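Local coordinates for acetyl xylan esterase (Geobacillus stearothermophilus, PDB 5BN1), which removes acetyl side groups from the xylose units of xylan and xylo-oligosaccharides, working as a doughnut-shaped homooctamer of serine esterase subunits, at residues A[7-12]-A[205-210]. The protein carries 1 engineered substitution. Residues are numbered along the deposited sequence; the frame is centred on the assembly and turned at random.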
ATOM      1  N   GLU A   7     -40.130  -0.854 -10.567  1.00 24.11           N
ATOM      2  CA  GLU A   7     -40.094   0.259  -9.530  1.00 22.66           C
ATOM      3  C   GLU A   7     -38.729   0.381  -8.891  1.00 22.18           C
ATOM      4  O   GLU A   7     -37.959  -0.581  -8.937  1.00 21.34           O
ATOM      5  CB  GLU A   7     -41.015   0.058  -8.448  1.00 20.86           C
ATOM      6  CG  GLU A   7     -42.491   0.259  -8.861  1.00 26.50           C
ATOM      7  CD  GLU A   7     -43.483  -0.249  -7.892  1.00 26.27           C
ATOM      8  OE1 GLU A   7     -44.591  -0.334  -8.449  1.00 42.33           O
ATOM      9  OE2 GLU A   7     -43.395  -0.755  -6.697  1.00 32.02           O
ATOM     10  N   LYS A   8     -38.372   1.608  -8.530  1.00 20.57           N
ATOM     11  CA  LYS A   8     -37.087   1.935  -7.938  1.00 19.68           C
ATOM     12  C   LYS A   8     -37.280   2.045  -6.428  1.00 22.84           C
ATOM     13  O   LYS A   8     -38.067   2.806  -5.900  1.00 19.16           O
ATOM     14  CB  LYS A   8     -36.490   3.191  -8.446  1.00 20.23           C
ATOM     15  CG  LYS A   8     -35.209   3.579  -7.780  1.00 24.66           C
ATOM     16  CD  LYS A   8     -34.659   4.937  -8.188  1.00 29.81           C
ATOM     17  CE  LYS A   8     -33.778   4.965  -9.332  1.00 29.13           C
ATOM     18  NZ  LYS A   8     -33.122   6.245  -9.623  1.00 27.86           N
ATOM     19  N   LEU A   9     -36.505   1.240  -5.672  1.00 18.51           N
ATOM     20  CA  LEU A   9     -36.541   1.184  -4.222  1.00 17.23           C
ATOM     21  C   LEU A   9     -35.233   1.734  -3.750  1.00 18.10           C
ATOM     22  O   LEU A   9     -34.158   1.235  -4.136  1.00 16.54           O
ATOM     23  CB  LEU A   9     -36.720  -0.250  -3.743  1.00 17.04           C
ATOM     24  CG  LEU A   9     -36.377  -0.586  -2.273  1.00 17.17           C
ATOM     25  CD1 LEU A   9     -37.211   0.241  -1.291  1.00 17.20           C
ATOM     26  CD2 LEU A   9     -36.683  -2.036  -2.064  1.00 20.03           C
ATOM     27  N   LEU A  10     -35.257   2.799  -2.946  1.00 15.92           N
ATOM     28  CA  LEU A  10     -34.111   3.501  -2.506  1.00 15.59           C
ATOM     29  C   LEU A  10     -34.060   3.356  -1.017  1.00 15.77           C
ATOM     30  O   LEU A  10     -34.997   3.656  -0.287  1.00 15.64           O
ATOM     31  CB  LEU A  10     -34.126   4.982  -2.885  1.00 17.28           C
ATOM     32  CG  LEU A  10     -32.983   5.863  -2.497  1.00 18.89           C
ATOM     33  CD1 LEU A  10     -32.890   7.013  -3.496  1.00 21.98           C
ATOM     34  CD2 LEU A  10     -33.167   6.498  -1.136  1.00 18.24           C
ATOM     35  N   PHE A  11     -32.890   2.918  -0.469  1.00 13.99           N
ATOM     36  CA  PHE A  11     -32.647   2.770   0.968  1.00 15.46           C
ATOM     37  C   PHE A  11     -31.739   3.888   1.390  1.00 13.36           C
ATOM     38  O   PHE A  11     -30.753   4.258   0.759  1.00 16.06           O
ATOM     39  CB  PHE A  11     -31.939   1.433   1.262  1.00 14.76           C
ATOM     40  CG  PHE A  11     -32.771   0.220   1.077  1.00 14.36           C
ATOM     41  CD1 PHE A  11     -33.382  -0.334   2.138  1.00 13.77           C
ATOM     42  CD2 PHE A  11     -32.780  -0.453  -0.179  1.00 15.60           C
ATOM     43  CE1 PHE A  11     -34.135  -1.496   2.045  1.00 17.04           C
ATOM     44  CE2 PHE A  11     -33.485  -1.629  -0.277  1.00 14.51           C
ATOM     45  CZ  PHE A  11     -34.165  -2.153   0.783  1.00 15.16           C
ATOM     46  N   ILE A  12     -32.117   4.464   2.558  1.00 14.52           N
ATOM     47  CA  ILE A  12     -31.338   5.526   3.133  1.00 14.59           C
ATOM     48  C   ILE A  12     -31.247   5.319   4.668  1.00 13.56           C
ATOM     49  O   ILE A  12     -32.112   4.718   5.306  1.00 14.80           O
ATOM     50  CB  ILE A  12     -31.749   6.940   2.701  1.00 15.16           C
ATOM     51  CG1 ILE A  12     -30.666   7.985   2.976  1.00 15.36           C
ATOM     52  CG2 ILE A  12     -33.115   7.265   3.304  1.00 15.75           C
ATOM     53  CD1 ILE A  12     -30.854   9.358   2.302  1.00 16.62           C
ATOM     54  N   ARG A 205     -34.860 -10.034   6.889  1.00 13.71           N
ATOM     55  CA  ARG A 205     -36.047 -10.808   7.088  1.00 13.29           C
ATOM     56  C   ARG A 205     -37.206  -9.893   7.591  1.00 15.38           C
ATOM     57  O   ARG A 205     -38.321 -10.009   7.080  1.00 15.60           O
ATOM     58  CB  ARG A 205     -35.758 -11.878   8.130  1.00 14.49           C
ATOM     59  CG  ARG A 205     -36.958 -12.693   8.464  1.00 16.57           C
ATOM     60  CD  ARG A 205     -36.678 -13.727   9.538  1.00 17.79           C
ATOM     61  NE  ARG A 205     -37.804 -14.634   9.731  1.00 19.55           N
ATOM     62  CZ  ARG A 205     -38.156 -15.146  10.898  1.00 23.05           C
ATOM     63  NH1 ARG A 205     -37.458 -14.939  11.964  1.00 22.88           N
ATOM     64  NH2 ARG A 205     -39.224 -15.968  10.975  1.00 24.55           N
ATOM     65  N   ALA A 206     -36.865  -8.963   8.464  1.00 14.97           N
ATOM     66  CA  ALA A 206     -37.953  -8.019   8.935  1.00 14.31           C
ATOM     67  C   ALA A 206     -38.389  -7.124   7.852  1.00 14.18           C
ATOM     68  O   ALA A 206     -39.668  -6.867   7.733  1.00 15.82           O
ATOM     69  CB  ALA A 206     -37.442  -7.271  10.139  1.00 15.41           C
ATOM     70  N   PHE A 207     -37.530  -6.586   7.025  1.00 12.79           N
ATOM     71  CA  PHE A 207     -37.870  -5.758   5.875  1.00 13.51           C
ATOM     72  C   PHE A 207     -38.774  -6.546   4.934  1.00 15.92           C
ATOM     73  O   PHE A 207     -39.850  -6.045   4.497  1.00 16.52           O
ATOM     74  CB  PHE A 207     -36.678  -5.188   5.228  1.00 15.18           C
ATOM     75  CG  PHE A 207     -37.006  -4.328   4.071  1.00 14.96           C
ATOM     76  CD1 PHE A 207     -37.179  -4.850   2.796  1.00 15.26           C
ATOM     77  CD2 PHE A 207     -37.159  -2.949   4.258  1.00 13.91           C
ATOM     78  CE1 PHE A 207     -37.513  -4.037   1.737  1.00 15.89           C
ATOM     79  CE2 PHE A 207     -37.482  -2.140   3.191  1.00 16.77           C
ATOM     80  CZ  PHE A 207     -37.648  -2.692   1.931  1.00 17.09           C
ATOM     81  N   LEU A 208     -38.284  -7.729   4.539  1.00 14.38           N
ATOM     82  CA  LEU A 208     -39.017  -8.518   3.586  1.00 15.63           C
ATOM     83  C   LEU A 208     -40.423  -8.853   4.040  1.00 16.87           C
ATOM     84  O   LEU A 208     -41.393  -8.791   3.201  1.00 18.31           O
ATOM     85  CB  LEU A 208     -38.196  -9.788   3.234  1.00 14.69           C
ATOM     86  CG  LEU A 208     -36.962  -9.547   2.369  1.00 15.40           C
ATOM     87  CD1 LEU A 208     -36.021 -10.718   2.373  1.00 15.63           C
ATOM     88  CD2 LEU A 208     -37.285  -9.162   0.926  1.00 17.57           C
ATOM     89  N   ARG A 209     -40.586  -9.166   5.293  1.00 16.02           N
ATOM     90  CA  ARG A 209     -41.885  -9.517   5.861  1.00 16.85           C
ATOM     91  C   ARG A 209     -42.844  -8.355   5.593  1.00 20.56           C
ATOM     92  O   ARG A 209     -43.993  -8.512   5.118  1.00 18.63           O
ATOM     93  CB  ARG A 209     -41.744  -9.854   7.286  1.00 20.04           C
ATOM     94  CG  ARG A 209     -43.103 -10.165   7.937  1.00 22.55           C
ATOM     95  CD  ARG A 209     -42.956 -10.171   9.418  1.00 25.17           C
ATOM     96  NE  ARG A 209     -43.982 -10.812  10.191  1.00 35.75           N
ATOM     97  CZ  ARG A 209     -44.064 -10.741  11.530  1.00 52.24           C
ATOM     98  NH1 ARG A 209     -43.150 -10.045  12.258  1.00 47.68           N
ATOM     99  NH2 ARG A 209     -45.055 -11.387  12.165  1.00 58.32           N
ATOM    100  N   GLU A 210     -42.388  -7.126   5.864  1.00 16.17           N
ATOM    101  CA  GLU A 210     -43.283  -5.956   5.744  1.00 18.95           C
ATOM    102  C   GLU A 210     -43.644  -5.635   4.300  1.00 21.57           C
ATOM    103  O   GLU A 210     -44.782  -5.099   4.055  1.00 21.67           O
ATOM    104  CB  GLU A 210     -42.644  -4.752   6.409  1.00 18.80           C
ATOM    105  CG  GLU A 210     -43.500  -3.481   6.374  1.00 21.35           C
ATOM    106  CD  GLU A 210     -44.779  -3.554   7.203  1.00 22.03           C
ATOM    107  OE1 GLU A 210     -45.081  -4.576   7.915  1.00 21.08           O
ATOM    108  OE2 GLU A 210     -45.486  -2.443   7.144  1.00 21.78           O
TER
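Leu9 and Phe11, on strand 8-13, face Phe207 on the helical segment 205-210, with the two backbones held well apart. The nearest CA atoms, those of Phe11 and Phe207, are 11.1 Å apart, and no hydrogen bond links the segments, which are joined by apolar side chains alone. Phe11 and Phe207 approach each other from opposite directions. The leading carbon of the strand phenylalanine, Phe11 CE1, lies over one face of the Phe207 ring, near its rim, 3.6 Å from Phe207 CE2. Its neighbour Phe11 CZ sits 3.7 Å from Phe207 CZ, so two adjacent carbons of the Phe11 ring lie against the outer part of the Phe207 ring, chiefly CE2 and CZ. The planes are inclined at 47° with centroids 5.1 Å apart, an oblique aromatic pair. Phe207 reaches across because its CG stands anti to the backbone N (chi1 -179°), carrying the ring out from the helix toward the sheet. Beside this pair, Leu9 CD2 meets Phe207 CZ at 4.2 Å, while the other methyl, Leu9 CD1, lies above a face of the Phe11 ring. The Leu9 side chain thus touches both phenylalanines. Replacing Phe207 by an alanine is likely to leave Phe11 CE1 and Leu9 CD2 without their partner from the helix and open a gap between strand and helix. Ser86 of the adjacent strand 84-88 touches both rings, and helix 37-48 contributes Val38 against Phe11 and Val41 against Phe207. All three contact residues are buried, away from the probable catalytic residues. Here helix 197-211 packs on one face of the parallel sheet, at a strand with neighbours on both sides, giving the helix-on-sheet layering of the alpha/beta/alpha SGNH hydrolase fold.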